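Local coordinates for protein putative cellulase CEL6 (PDB 1UP3) that probably hydrolyses the internal beta-1,4-glucosidic bonds of cellulose, as a family 6 endoglucanase that holds a thio-linked cello-oligosaccharide in its cleft, at residues W233-G238 with G264-T269; N29-S34 with Y284-A289; D102-G107 with D145-D150; M70-L75 with P112-V117. One frame throughout, in Å; residues are numbered along the deposited sequence.

Contact 1: residues W233-G238 with G264-T269; sequences WCNPSG and GESDGT. With BGC (beta-D-glucopyranose), chain B; BGC (beta-D-glucopyranose), chain C; SO4 (sulfate ion), chain E; SO4 (sulfate ion), chain D.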
loop_
_atom_site.group_PDB
_atom_site.type_symbol
_atom_site.label_atom_id
_atom_site.label_comp_id
_atom_site.label_asym_id
_atom_site.label_seq_id
_atom_site.Cartn_x
_atom_site.Cartn_y
_atom_site.Cartn_z
ATOM N N TRP A 233 8.181 -7.528 -11.947
ATOM C CA TRP A 233 7.243 -7.162 -10.878
ATOM C C TRP A 233 5.801 -7.505 -11.260
ATOM O O TRP A 233 4.897 -7.325 -10.453
ATOM C CB TRP A 233 7.356 -5.650 -10.575
ATOM C CG TRP A 233 7.332 -4.847 -11.852
ATOM C CD1 TRP A 233 8.429 -4.425 -12.564
ATOM C CD2 TRP A 233 6.191 -4.504 -12.650
ATOM N NE1 TRP A 233 8.032 -3.784 -13.711
ATOM C CE2 TRP A 233 6.672 -3.815 -13.792
ATOM C CE3 TRP A 233 4.809 -4.651 -12.497
ATOM C CZ2 TRP A 233 5.819 -3.293 -14.776
ATOM C CZ3 TRP A 233 3.968 -4.139 -13.474
ATOM C CH2 TRP A 233 4.491 -3.487 -14.614
ATOM N N CYS A 234 5.583 -8.005 -12.489
ATOM C CA CYS A 234 4.229 -8.203 -13.022
ATOM C C CYS A 234 3.877 -9.696 -12.998
ATOM O O CYS A 234 4.303 -10.461 -13.847
ATOM C CB CYS A 234 4.176 -7.599 -14.427
ATOM S SG CYS A 234 2.570 -7.005 -14.953
ATOM N N ASN A 235 3.139 -10.097 -11.972
ATOM C CA ASN A 235 2.810 -11.512 -11.716
ATOM C C ASN A 235 3.982 -12.497 -11.903
ATOM O O ASN A 235 3.825 -13.506 -12.601
ATOM C CB ASN A 235 1.658 -11.962 -12.617
ATOM C CG ASN A 235 0.348 -11.221 -12.346
ATOM O OD1 ASN A 235 0.067 -10.853 -11.199
ATOM N ND2 ASN A 235 -0.474 -11.015 -13.391
ATOM N N PRO A 236 5.138 -12.266 -11.286
ATOM C CA PRO A 236 6.235 -13.244 -11.393
ATOM C C PRO A 236 5.915 -14.566 -10.717
ATOM O O PRO A 236 5.226 -14.631 -9.724
ATOM C CB PRO A 236 7.390 -12.568 -10.683
ATOM C CG PRO A 236 6.689 -11.648 -9.675
ATOM C CD PRO A 236 5.471 -11.149 -10.387
ATOM N N SER A 237 6.471 -15.634 -11.273
ATOM C CA SER A 237 6.399 -16.909 -10.598
ATOM C C SER A 237 7.547 -17.050 -9.592
ATOM O O SER A 237 8.495 -16.257 -9.560
ATOM C CB SER A 237 6.406 -18.040 -11.625
ATOM O OG SER A 237 7.645 -18.050 -12.298
ATOM N N GLY A 238 7.432 -18.072 -8.746
ATOM C CA GLY A 238 8.461 -18.434 -7.781
ATOM C C GLY A 238 8.627 -17.519 -6.570
ATOM O O GLY A 238 9.624 -17.611 -5.840
ATOM N N GLY A 264 -2.606 -12.690 -4.089
ATOM C CA GLY A 264 -3.632 -13.314 -4.910
ATOM C C GLY A 264 -4.179 -12.372 -5.954
ATOM O O GLY A 264 -4.599 -12.807 -7.017
ATOM N N GLU A 265 -4.118 -11.063 -5.711
ATOM C CA GLU A 265 -4.563 -10.094 -6.724
ATOM C C GLU A 265 -3.570 -9.987 -7.865
ATOM O O GLU A 265 -2.346 -9.957 -7.636
ATOM C CB GLU A 265 -4.762 -8.715 -6.102
ATOM C CG GLU A 265 -6.024 -8.618 -5.313
ATOM C CD GLU A 265 -6.201 -7.182 -4.801
ATOM O OE1 GLU A 265 -5.493 -6.239 -5.293
ATOM O OE2 GLU A 265 -7.003 -6.985 -3.966
ATOM N N SER A 266 -4.075 -10.002 -9.101
ATOM C CA SER A 266 -3.230 -9.871 -10.274
ATOM C C SER A 266 -2.587 -8.493 -10.321
ATOM O O SER A 266 -3.192 -7.503 -9.959
ATOM C CB SER A 266 -4.019 -10.106 -11.553
ATOM O OG SER A 266 -3.175 -9.937 -12.687
ATOM N N ASP A 267 -1.358 -8.435 -10.818
ATOM C CA ASP A 267 -0.669 -7.171 -11.043
ATOM C C ASP A 267 -1.108 -6.514 -12.357
ATOM O O ASP A 267 -0.772 -5.339 -12.608
ATOM C CB ASP A 267 0.846 -7.360 -11.021
ATOM C CG ASP A 267 1.349 -7.875 -9.695
ATOM O OD1 ASP A 267 0.997 -7.240 -8.672
ATOM O OD2 ASP A 267 2.085 -8.897 -9.601
ATOM N N GLY A 268 -1.780 -7.282 -13.217
ATOM C CA GLY A 268 -2.206 -6.803 -14.523
ATOM C C GLY A 268 -2.173 -7.899 -15.583
ATOM O O GLY A 268 -1.853 -9.046 -15.304
ATOM N N THR A 269 -2.453 -7.511 -16.824
ATOM C CA THR A 269 -2.380 -8.433 -17.931
ATOM C C THR A 269 -0.946 -8.876 -18.282
ATOM O O THR A 269 -0.722 -10.005 -18.752
ATOM C CB THR A 269 -3.102 -7.824 -19.135
ATOM O OG1 THR A 269 -2.573 -6.533 -19.410
ATOM C CG2 THR A 269 -4.533 -7.558 -18.857
HETATM C C2 BGC B . 10.708 -0.436 -11.060
HETATM C C3 BGC B . 9.309 -0.997 -11.142
HETATM C C4 BGC B . 8.323 -0.033 -11.813
HETATM C C5 BGC B . 8.901 0.540 -13.133
HETATM C C6 BGC B . 8.015 1.666 -13.674
HETATM C C1 BGC B . 11.104 0.080 -12.435
HETATM O O2 BGC B . 11.586 -1.458 -10.603
HETATM O O3 BGC B . 8.878 -1.379 -9.832
HETATM O O4 BGC B . 7.160 -0.703 -12.144
HETATM O O5 BGC B . 10.157 1.060 -12.832
HETATM O O6 BGC B . 8.542 2.043 -14.942
HETATM C C2 BGC C . 4.752 -0.777 -11.977
HETATM C C3 BGC C . 3.590 -0.598 -11.012
HETATM C C4 BGC C . 3.803 -1.438 -9.752
HETATM C C5 BGC C . 5.208 -1.133 -9.188
HETATM C C6 BGC C . 5.558 -2.060 -8.016
HETATM C C1 BGC C . 6.076 -0.479 -11.263
HETATM O O2 BGC C . 4.580 0.025 -13.160
HETATM O O3 BGC C . 2.347 -0.912 -11.620
HETATM O O4 BGC C . 2.817 -1.175 -8.748
HETATM O O5 BGC C . 6.222 -1.338 -10.159
HETATM O O6 BGC C . 6.814 -1.713 -7.463
HETATM S S SO4 E . -1.676 -7.770 -22.640
HETATM O O1 SO4 E . -2.884 -7.077 -23.024
HETATM O O2 SO4 E . -1.982 -9.111 -22.172
HETATM O O3 SO4 E . -0.899 -7.009 -21.650
HETATM O O4 SO4 E . -0.696 -7.824 -23.749
HETATM S S SO4 D . 10.565 -2.680 -16.239
HETATM O O1 SO4 D . 10.278 -1.441 -16.960
HETATM O O2 SO4 D . 9.590 -3.690 -16.632
HETATM O O3 SO4 D . 10.416 -2.417 -14.819
HETATM O O4 SO4 D . 11.952 -3.143 -16.461
#
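Asn235 and Asp267 grip each other reciprocally, each giving its backbone N-H to the other's side chain. Asp267 N reaches Asn235 OD1 at 2.8 Å over an almost straight bond (171°), tilted from the amide plane. In return Asp267 OD2 takes Asn235 N at 2.9 Å with its anti lone pair. The side chains slide past each other in opposite directions, their planes 27° apart. Beyond the oxygen, Asn235 ND2 meets Ser266 OG at 3.0 Å, nearly in the amide plane, and Glu274 supplies ND2 with a further acceptor. Ser266 OG lies anti to its own backbone N (chi1 178°), beside the carbonyl carbon, where it accepts from Gly268 N in an ST turn; it also bonds to Pro275 O. Asp267 OD1 is held separately, by salt bridges to Arg220 and Lys261.

The two loops follow strands 213-217 and 254-258, the last of the distorted parallel barrel of family 6, and the Cys234-Cys270 disulfide strengthens their junction. Toward the cleft the packing thins. The Trp233 indole stays 5.0 Å or more from 264-269; it instead presents one face to the sugars, with CZ3 3.8 Å from C2 of the chain C glucose, while Cys234 CB backs the other face. Trp233 NE1 donates to a sulfate O3 at 3.0 Å. Thr269 OG1 holds a second sulfate, and Ser237 and Gly238 run on into solvent.

Contact 2: residues N29-S34 with Y284-A289; sequences NAELTS and YAIDLA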
loop_
_atom_site.group_PDB
_atom_site.type_symbol
_atom_site.label_atom_id
_atom_site.label_comp_id
_atom_site.label_asym_id
_atom_site.label_seq_id
_atom_site.Cartn_x
_atom_site.Cartn_y
_atom_site.Cartn_z
ATOM N N ASN A 29 -8.949 -25.273 1.930
ATOM C CA ASN A 29 -7.624 -25.162 1.399
ATOM C C ASN A 29 -6.767 -24.380 2.401
ATOM O O ASN A 29 -7.101 -23.219 2.749
ATOM C CB ASN A 29 -7.703 -24.455 0.047
ATOM C CG ASN A 29 -6.366 -24.288 -0.613
ATOM O OD1 ASN A 29 -5.621 -23.359 -0.298
ATOM N ND2 ASN A 29 -6.072 -25.141 -1.584
ATOM N N ALA A 30 -5.682 -25.010 2.864
ATOM C CA ALA A 30 -4.868 -24.431 3.919
ATOM C C ALA A 30 -4.217 -23.125 3.495
ATOM O O ALA A 30 -4.049 -22.219 4.330
ATOM C CB ALA A 30 -3.773 -25.437 4.345
ATOM N N GLU A 31 -3.832 -23.048 2.227
ATOM C CA GLU A 31 -3.127 -21.883 1.722
ATOM C C GLU A 31 -4.073 -20.690 1.663
ATOM O O GLU A 31 -3.711 -19.592 2.079
ATOM C CB GLU A 31 -2.549 -22.128 0.323
ATOM C CG GLU A 31 -1.425 -23.161 0.269
ATOM C CD GLU A 31 -1.921 -24.607 0.444
ATOM O OE1 GLU A 31 -2.972 -24.966 -0.105
ATOM O OE2 GLU A 31 -1.275 -25.415 1.169
ATOM N N LEU A 32 -5.280 -20.890 1.153
ATOM C CA LEU A 32 -6.233 -19.781 1.099
ATOM C C LEU A 32 -6.655 -19.334 2.491
ATOM O O LEU A 32 -6.803 -18.139 2.747
ATOM C CB LEU A 32 -7.468 -20.121 0.283
ATOM C CG LEU A 32 -7.309 -20.278 -1.201
ATOM C CD1 LEU A 32 -8.605 -20.742 -1.818
ATOM C CD2 LEU A 32 -6.938 -18.914 -1.837
ATOM N N THR A 33 -6.845 -20.295 3.399
ATOM C CA THR A 33 -7.228 -19.948 4.742
ATOM C C THR A 33 -6.117 -19.095 5.399
ATOM O O THR A 33 -6.420 -18.136 6.087
ATOM C CB THR A 33 -7.519 -21.201 5.515
ATOM O OG1 THR A 33 -8.758 -21.758 5.029
ATOM C CG2 THR A 33 -7.773 -20.913 6.976
ATOM N N SER A 34 -4.859 -19.465 5.201
ATOM C CA SER A 34 -3.726 -18.718 5.777
ATOM C C SER A 34 -3.720 -17.273 5.318
ATOM O O SER A 34 -3.673 -16.350 6.140
ATOM C CB SER A 34 -2.401 -19.361 5.400
ATOM O OG SER A 34 -1.325 -18.649 6.001
ATOM N N TYR A 284 -2.977 -17.780 -7.666
ATOM C CA TYR A 284 -1.866 -16.901 -7.313
ATOM C C TYR A 284 -1.628 -16.883 -5.802
ATOM O O TYR A 284 -0.455 -16.998 -5.354
ATOM C CB TYR A 284 -2.097 -15.481 -7.809
ATOM C CG TYR A 284 -1.922 -15.255 -9.313
ATOM C CD1 TYR A 284 -1.698 -16.304 -10.200
ATOM C CD2 TYR A 284 -2.123 -14.001 -9.825
ATOM C CE1 TYR A 284 -1.571 -16.069 -11.551
ATOM C CE2 TYR A 284 -1.990 -13.734 -11.198
ATOM C CZ TYR A 284 -1.698 -14.772 -12.039
ATOM O OH TYR A 284 -1.566 -14.538 -13.411
ATOM N N ALA A 285 -2.704 -16.769 -5.026
ATOM C CA ALA A 285 -2.569 -16.828 -3.553
ATOM C C ALA A 285 -2.016 -18.182 -3.091
ATOM O O ALA A 285 -1.113 -18.251 -2.236
ATOM C CB ALA A 285 -3.880 -16.503 -2.865
ATOM N N ILE A 286 -2.537 -19.258 -3.677
ATOM C CA ILE A 286 -2.072 -20.598 -3.322
ATOM C C ILE A 286 -0.590 -20.781 -3.648
ATOM O O ILE A 286 0.166 -21.334 -2.846
ATOM C CB ILE A 286 -2.967 -21.637 -4.020
ATOM C CG1 ILE A 286 -4.340 -21.610 -3.379
ATOM C CG2 ILE A 286 -2.393 -23.047 -3.938
ATOM C CD1 ILE A 286 -5.459 -22.239 -4.213
ATOM N N ASP A 287 -0.149 -20.332 -4.828
ATOM C CA ASP A 287 1.263 -20.467 -5.189
ATOM C C ASP A 287 2.196 -19.659 -4.251
ATOM O O ASP A 287 3.247 -20.155 -3.818
ATOM C CB ASP A 287 1.502 -20.095 -6.650
ATOM C CG ASP A 287 0.833 -21.079 -7.650
ATOM O OD1 ASP A 287 0.362 -22.177 -7.269
ATOM O OD2 ASP A 287 0.740 -20.820 -8.860
ATOM N N LEU A 288 1.806 -18.418 -3.931
ATOM C CA LEU A 288 2.580 -17.620 -2.978
ATOM C C LEU A 288 2.712 -18.326 -1.621
ATOM O O LEU A 288 3.788 -18.348 -1.042
ATOM C CB LEU A 288 1.946 -16.240 -2.770
ATOM C CG LEU A 288 2.124 -15.294 -3.971
ATOM C CD1 LEU A 288 1.117 -14.187 -3.886
ATOM C CD2 LEU A 288 3.539 -14.689 -4.032
ATOM N N ALA A 289 1.615 -18.897 -1.135
ATOM C CA ALA A 289 1.633 -19.651 0.132
ATOM C C ALA A 289 2.428 -20.951 0.027
ATOM O O ALA A 289 3.251 -21.263 0.921
ATOM C CB ALA A 289 0.206 -19.970 0.562
#
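Asn29, Glu31 and Leu32 pack against Ala285, Ile286 and Ala289 in a largely apolar crossing of two helices, one near the start of the chain and the other at its end. Helix segments 30-34 and 284-289 meet almost perpendicularly (93°), their axes 8.5 Å apart. Small residues permit this approach: the Ala289 methyl abuts the aliphatic root of Glu31, with Ala289 CB 3.5 Å from Glu31 CB and about as close to CG.

Ile286 fills the other half of the interface. Its CG1 lies 3.9 Å from Leu32 CG, the two side chains crossing obliquely, while Leu32 CD2 touches Ala285 CB at 4.0 Å. Leu32 is backed in turn by Ala21 and Ala22 of helix 17-24, which makes it the link between three helices. Ile286 CG1 also comes within 3.8 Å of Asn29 OD1. That oxygen belongs to the N-cap: Asn29 CG stands anti to the backbone N (chi1 -180°), and OD1 accepts from Leu32 N at 2.9 Å in the carbonyl plane. One amide therefore both closes the first turn of helix 30-36 and offers a flank to the isoleucine.

Glu31 bends at chi2 (73°), turning CD back over the helix start, and its OE2 lies close to the C-terminal carboxylate of Gln294. The crossing thus relies on methyl and methylene contacts, while the like charges at its margin may favour protonation of one carboxylate or call for screening by solvent.

Contact 3: residues D102-G107 with D145-D150; sequences DAVASG and DTLTRD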
loop_
_atom_site.group_PDB
_atom_site.type_symbol
_atom_site.label_atom_id
_atom_site.label_comp_id
_atom_site.label_asym_id
_atom_site.label_seq_id
_atom_site.Cartn_x
_atom_site.Cartn_y
_atom_site.Cartn_z
ATOM N N ASP A 102 -10.829 15.247 0.590
ATOM C CA ASP A 102 -11.647 15.886 1.607
ATOM C C ASP A 102 -12.657 14.918 2.168
ATOM O O ASP A 102 -12.920 14.908 3.384
ATOM C CB ASP A 102 -12.399 17.100 1.058
ATOM C CG ASP A 102 -11.492 18.236 0.682
ATOM O OD1 ASP A 102 -10.330 18.286 1.116
ATOM O OD2 ASP A 102 -11.882 19.166 -0.082
ATOM N N ALA A 103 -13.262 14.154 1.278
ATOM C CA ALA A 103 -14.274 13.172 1.676
ATOM C C ALA A 103 -13.684 12.034 2.502
ATOM O O ALA A 103 -14.267 11.628 3.497
ATOM C CB ALA A 103 -14.978 12.636 0.452
ATOM N N VAL A 104 -12.531 11.503 2.103
ATOM C CA VAL A 104 -11.855 10.493 2.897
ATOM C C VAL A 104 -11.574 11.021 4.324
ATOM O O VAL A 104 -11.828 10.340 5.316
ATOM C CB VAL A 104 -10.553 10.038 2.245
ATOM C CG1 VAL A 104 -9.719 9.191 3.177
ATOM C CG2 VAL A 104 -10.819 9.252 0.944
ATOM N N ALA A 105 -11.054 12.235 4.428
ATOM C CA ALA A 105 -10.779 12.839 5.728
ATOM C C ALA A 105 -12.054 13.031 6.563
ATOM O O ALA A 105 -12.027 12.866 7.783
ATOM C CB ALA A 105 -10.030 14.154 5.520
ATOM N N SER A 106 -13.150 13.385 5.915
ATOM C CA SER A 106 -14.425 13.527 6.608
ATOM C C SER A 106 -14.846 12.196 7.198
ATOM O O SER A 106 -15.368 12.129 8.316
ATOM C CB SER A 106 -15.514 14.048 5.645
ATOM O OG SER A 106 -16.077 13.030 4.812
ATOM N N GLY A 107 -14.591 11.116 6.491
ATOM C CA GLY A 107 -14.957 9.820 6.987
ATOM C C GLY A 107 -14.034 9.295 8.071
ATOM O O GLY A 107 -14.461 8.513 8.906
ATOM N N ASP A 145 -1.523 17.025 4.062
ATOM C CA ASP A 145 -2.011 18.148 4.873
ATOM C C ASP A 145 -3.427 17.921 5.375
ATOM O O ASP A 145 -3.771 18.389 6.467
ATOM C CB ASP A 145 -2.012 19.440 4.062
ATOM C CG ASP A 145 -0.617 20.018 3.815
ATOM O OD1 ASP A 145 0.387 19.583 4.433
ATOM O OD2 ASP A 145 -0.491 21.001 3.043
ATOM N N THR A 146 -4.251 17.232 4.600
ATOM C CA THR A 146 -5.674 17.050 4.935
ATOM C C THR A 146 -5.906 15.842 5.816
ATOM O O THR A 146 -6.696 15.890 6.763
ATOM C CB THR A 146 -6.470 16.949 3.653
ATOM O OG1 THR A 146 -6.163 18.102 2.841
ATOM C CG2 THR A 146 -7.968 17.039 3.908
ATOM N N LEU A 147 -5.255 14.739 5.490
ATOM C CA LEU A 147 -5.442 13.497 6.218
ATOM C C LEU A 147 -4.902 13.554 7.645
ATOM O O LEU A 147 -5.497 12.928 8.542
ATOM C CB LEU A 147 -4.867 12.293 5.479
ATOM C CG LEU A 147 -5.481 12.008 4.109
ATOM C CD1 LEU A 147 -4.577 11.084 3.329
ATOM C CD2 LEU A 147 -6.909 11.441 4.266
ATOM N N THR A 148 -3.809 14.297 7.861
ATOM C CA THR A 148 -3.198 14.399 9.179
ATOM C C THR A 148 -3.995 15.261 10.152
ATOM O O THR A 148 -3.647 15.336 11.322
ATOM C CB THR A 148 -1.734 14.860 9.108
ATOM O OG1 THR A 148 -1.629 16.088 8.376
ATOM C CG2 THR A 148 -0.878 13.831 8.382
ATOM N N ARG A 149 -5.059 15.897 9.686
ATOM C CA ARG A 149 -5.992 16.547 10.598
ATOM C C ARG A 149 -6.717 15.546 11.486
ATOM O O ARG A 149 -7.242 15.938 12.524
ATOM C CB ARG A 149 -6.993 17.413 9.839
ATOM C CG ARG A 149 -6.344 18.594 9.120
ATOM C CD ARG A 149 -5.538 19.541 10.002
ATOM N NE ARG A 149 -5.319 20.841 9.358
ATOM C CZ ARG A 149 -4.695 21.881 9.940
ATOM N NH1 ARG A 149 -4.247 21.804 11.199
ATOM N NH2 ARG A 149 -4.537 23.014 9.260
ATOM N N ASP A 150 -6.760 14.269 11.101
ATOM C CA ASP A 150 -7.155 13.191 12.032
ATOM C C ASP A 150 -5.933 12.892 12.864
ATOM O O ASP A 150 -5.006 12.260 12.360
ATOM C CB ASP A 150 -7.558 11.941 11.252
ATOM C CG ASP A 150 -7.955 10.768 12.134
ATOM O OD1 ASP A 150 -7.906 10.892 13.395
ATOM O OD2 ASP A 150 -8.307 9.661 11.636
#
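Asp102 begins the contact by meeting Thr146 at the outer margin. Its CB points away from the partner segment, yet the carboxylate returns far enough for Asp102 OD1 to lie 3.9 Å from Thr146 CG2. The same oxygen is hydrogen-bonded to Tyr142 OH, one turn earlier on the helix that carries Thr146, so the acid bridges the two helices by its polar end while its flank meets a methyl.

Ala103 faces elsewhere, toward Val53 of helix 50-66. The Val104 side chain faces the partner: CG1, anti to the backbone N (chi1 169°), touches Leu147 CD2 at 3.8 Å, and the valine also rests on Val53. The helices brought together here, 94-108 and 130-147, are neighbours in the outer layer of the family 6 barrel, with strand 113-117 and the short helix 121-124 between them in the sequence.

Ala105 comes next and sits where the backbones are nearest, its CA 5.4 Å from Leu147 CA. Its CB meets Thr146 CG2 at 3.9 Å and lies 4.3 Å from Leu147 CD2, so that a single methyl is shared by two side chains. Thr146 presents carbon because CG2 stands anti to its backbone N; OG1, beside that N (chi1 -54°), bonds to Tyr142 O within its own helix. Farther along helix 94-108, Leu108 receives Leu147 and Asp150. Between these two residues runs a type I turn, closed by Asp150 N to Leu147 O at 3.2 Å, and Asp150 OD1 accepts from Ala152 N just ahead of strand 153-158.

Contact 4: residues M70-L75 with P112-V117; sequences MPVLTL and PATIIV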
loop_
_atom_site.group_PDB
_atom_site.type_symbol
_atom_site.label_atom_id
_atom_site.label_comp_id
_atom_site.label_asym_id
_atom_site.label_seq_id
_atom_site.Cartn_x
_atom_site.Cartn_y
_atom_site.Cartn_z
ATOM N N MET A 70 -6.451 -2.121 14.283
ATOM C CA MET A 70 -6.014 -0.986 13.466
ATOM C C MET A 70 -6.302 -1.267 11.984
ATOM O O MET A 70 -5.732 -2.188 11.429
ATOM C CB MET A 70 -4.502 -0.743 13.643
ATOM C CG MET A 70 -3.910 0.320 12.743
ATOM S SD MET A 70 -4.529 1.942 12.971
ATOM C CE MET A 70 -3.643 2.487 14.355
ATOM N N PRO A 71 -7.157 -0.453 11.363
ATOM C CA PRO A 71 -7.411 -0.602 9.926
ATOM C C PRO A 71 -6.262 -0.003 9.133
ATOM O O PRO A 71 -5.709 1.005 9.537
ATOM C CB PRO A 71 -8.694 0.186 9.717
ATOM C CG PRO A 71 -8.618 1.230 10.697
ATOM C CD PRO A 71 -7.925 0.673 11.925
ATOM N N VAL A 72 -5.972 -0.603 7.993
ATOM C CA VAL A 72 -4.968 -0.081 7.049
ATOM C C VAL A 72 -5.680 0.148 5.731
ATOM O O VAL A 72 -6.324 -0.784 5.180
ATOM C CB VAL A 72 -3.788 -1.054 6.836
ATOM C CG1 VAL A 72 -2.747 -0.416 5.980
ATOM C CG2 VAL A 72 -3.180 -1.536 8.196
ATOM N N LEU A 73 -5.638 1.402 5.272
ATOM C CA LEU A 73 -6.286 1.836 4.048
ATOM C C LEU A 73 -5.188 2.295 3.085
ATOM O O LEU A 73 -4.261 2.993 3.499
ATOM C CB LEU A 73 -7.264 2.976 4.317
ATOM C CG LEU A 73 -8.450 2.476 5.162
ATOM C CD1 LEU A 73 -8.821 3.525 6.128
ATOM C CD2 LEU A 73 -9.624 2.132 4.303
ATOM N N THR A 74 -5.331 1.927 1.817
ATOM C CA THR A 74 -4.436 2.375 0.757
ATOM C C THR A 74 -5.174 3.268 -0.219
ATOM O O THR A 74 -6.177 2.849 -0.778
ATOM C CB THR A 74 -3.856 1.184 0.070
ATOM O OG1 THR A 74 -3.090 0.430 1.032
ATOM C CG2 THR A 74 -2.850 1.616 -1.036
ATOM N N LEU A 75 -4.717 4.500 -0.375
ATOM C CA LEU A 75 -5.344 5.423 -1.315
ATOM C C LEU A 75 -4.646 5.309 -2.656
ATOM O O LEU A 75 -3.450 5.532 -2.755
ATOM C CB LEU A 75 -5.289 6.862 -0.767
ATOM C CG LEU A 75 -5.926 7.059 0.614
ATOM C CD1 LEU A 75 -5.880 8.536 1.002
ATOM C CD2 LEU A 75 -7.367 6.554 0.690
ATOM N N PRO A 112 -8.849 5.928 14.643
ATOM C CA PRO A 112 -7.541 5.334 14.340
ATOM C C PRO A 112 -7.521 4.736 12.941
ATOM O O PRO A 112 -8.469 4.067 12.530
ATOM C CB PRO A 112 -7.413 4.209 15.364
ATOM C CG PRO A 112 -8.301 4.601 16.424
ATOM C CD PRO A 112 -9.477 5.231 15.786
ATOM N N ALA A 113 -6.456 5.004 12.198
ATOM C CA ALA A 113 -6.271 4.400 10.881
ATOM C C ALA A 113 -4.807 4.524 10.490
ATOM O O ALA A 113 -4.125 5.472 10.893
ATOM C CB ALA A 113 -7.175 5.050 9.796
ATOM N N THR A 114 -4.357 3.574 9.701
ATOM C CA THR A 114 -3.080 3.641 9.011
ATOM C C THR A 114 -3.384 3.886 7.534
ATOM O O THR A 114 -4.242 3.202 6.970
ATOM C CB THR A 114 -2.365 2.323 9.216
ATOM O OG1 THR A 114 -2.086 2.127 10.602
ATOM C CG2 THR A 114 -0.991 2.278 8.490
ATOM N N ILE A 115 -2.785 4.926 6.951
ATOM C CA ILE A 115 -3.087 5.328 5.581
ATOM C C ILE A 115 -1.818 5.274 4.771
ATOM O O ILE A 115 -0.843 5.914 5.141
ATOM C CB ILE A 115 -3.688 6.737 5.494
ATOM C CG1 ILE A 115 -4.820 6.933 6.520
ATOM C CG2 ILE A 115 -4.172 7.018 4.055
ATOM C CD1 ILE A 115 -6.024 6.047 6.346
ATOM N N ILE A 116 -1.856 4.496 3.695
ATOM C CA ILE A 116 -0.778 4.405 2.716
ATOM C C ILE A 116 -1.194 5.307 1.532
ATOM O O ILE A 116 -2.181 5.044 0.842
ATOM C CB ILE A 116 -0.572 2.984 2.248
ATOM C CG1 ILE A 116 -0.412 1.991 3.426
ATOM C CG2 ILE A 116 0.586 2.932 1.241
ATOM C CD1 ILE A 116 0.761 2.312 4.287
ATOM N N VAL A 117 -0.468 6.394 1.329
ATOM C CA VAL A 117 -0.853 7.422 0.354
ATOM C C VAL A 117 -0.154 7.156 -0.992
ATOM O O VAL A 117 1.063 7.336 -1.146
ATOM C CB VAL A 117 -0.477 8.833 0.823
ATOM C CG1 VAL A 117 -0.918 9.898 -0.180
ATOM C CG2 VAL A 117 -1.046 9.131 2.177
#
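Leu73 and Leu75 both pack on Ile115, at CD1 and CG2 respectively, on one face of two neighbouring parallel strands. Leu73 lies alongside Ile115, pointing the same way, and Leu75 CD1 meets Ile115 CG2 at 3.8 Å; Ile115 is modelled in two conformers, and these contacts belong to one of them. On the other face, Val72 runs beside Thr114, with Val72 CG2 4.1 Å from Thr114 CB, and Val72 CG1 reaches Ile116 CG1 at 4.2 Å. Thr74 crosses Ile116, its OG1 3.8 Å from Ile116 CB and hydrogen-bonded to Ser41 OG.

Between the faces run the backbone bonds of a regular parallel pair. Leu73 is gripped at both ends, its N giving to Thr114 O at 2.8 Å and its O accepting from Ile116 N; Thr114 N to Pro71 O and Leu75 N to Ile116 O continue the pattern. CA-H...O contacts from Val72, Thr74 and Ile115 supplement it, and the strand segments are twisted by 23° against each other.

At the polar edge, Met70 CG stands anti to the backbone N (chi1 174°), and the chain then bends twice, crossing Thr114 at about a right angle. Thr114 OG1 is 3.3 Å from Met70 CG, with the sulfur nearly as close; it is buried without a polar partner in the model.

The two strands and helix 94-108 form a beta-alpha-beta unit. Helix 50-66 packs on Leu73 through Tyr60 and Thr61, Trp100 and Ile101 of helix 94-108 touch Leu75, Leu108 touches Ile115, and strand 42-44 extends the sheet beyond 70-75.

How the contacts relate
Contacts 3 and 4 are stacked layers in direct contact: Leu147 CD1 lies 3.7 Å from Leu75 CD1 and also reaches Ile115 and Val117, so the helix pair of contact 3 sits directly on the strand pair of contact 4. Contacts 1 and 2 likewise adjoin, the Tyr284 ring meeting Asn235 at 3.5 Å (CE2 to OD1) and Ala285 touching Gly264. Contacts 2 and 3 lie far apart, their centres about 35 Å from each other on opposite sides of the chain's centre, whereas the nearest atoms of contacts 1 and 4 are about 9 Å apart. Contact 1 reaches the glycan directly, through Trp233; in contact 4, the Thr74 side chain lies about 10 Å from a bound glucose.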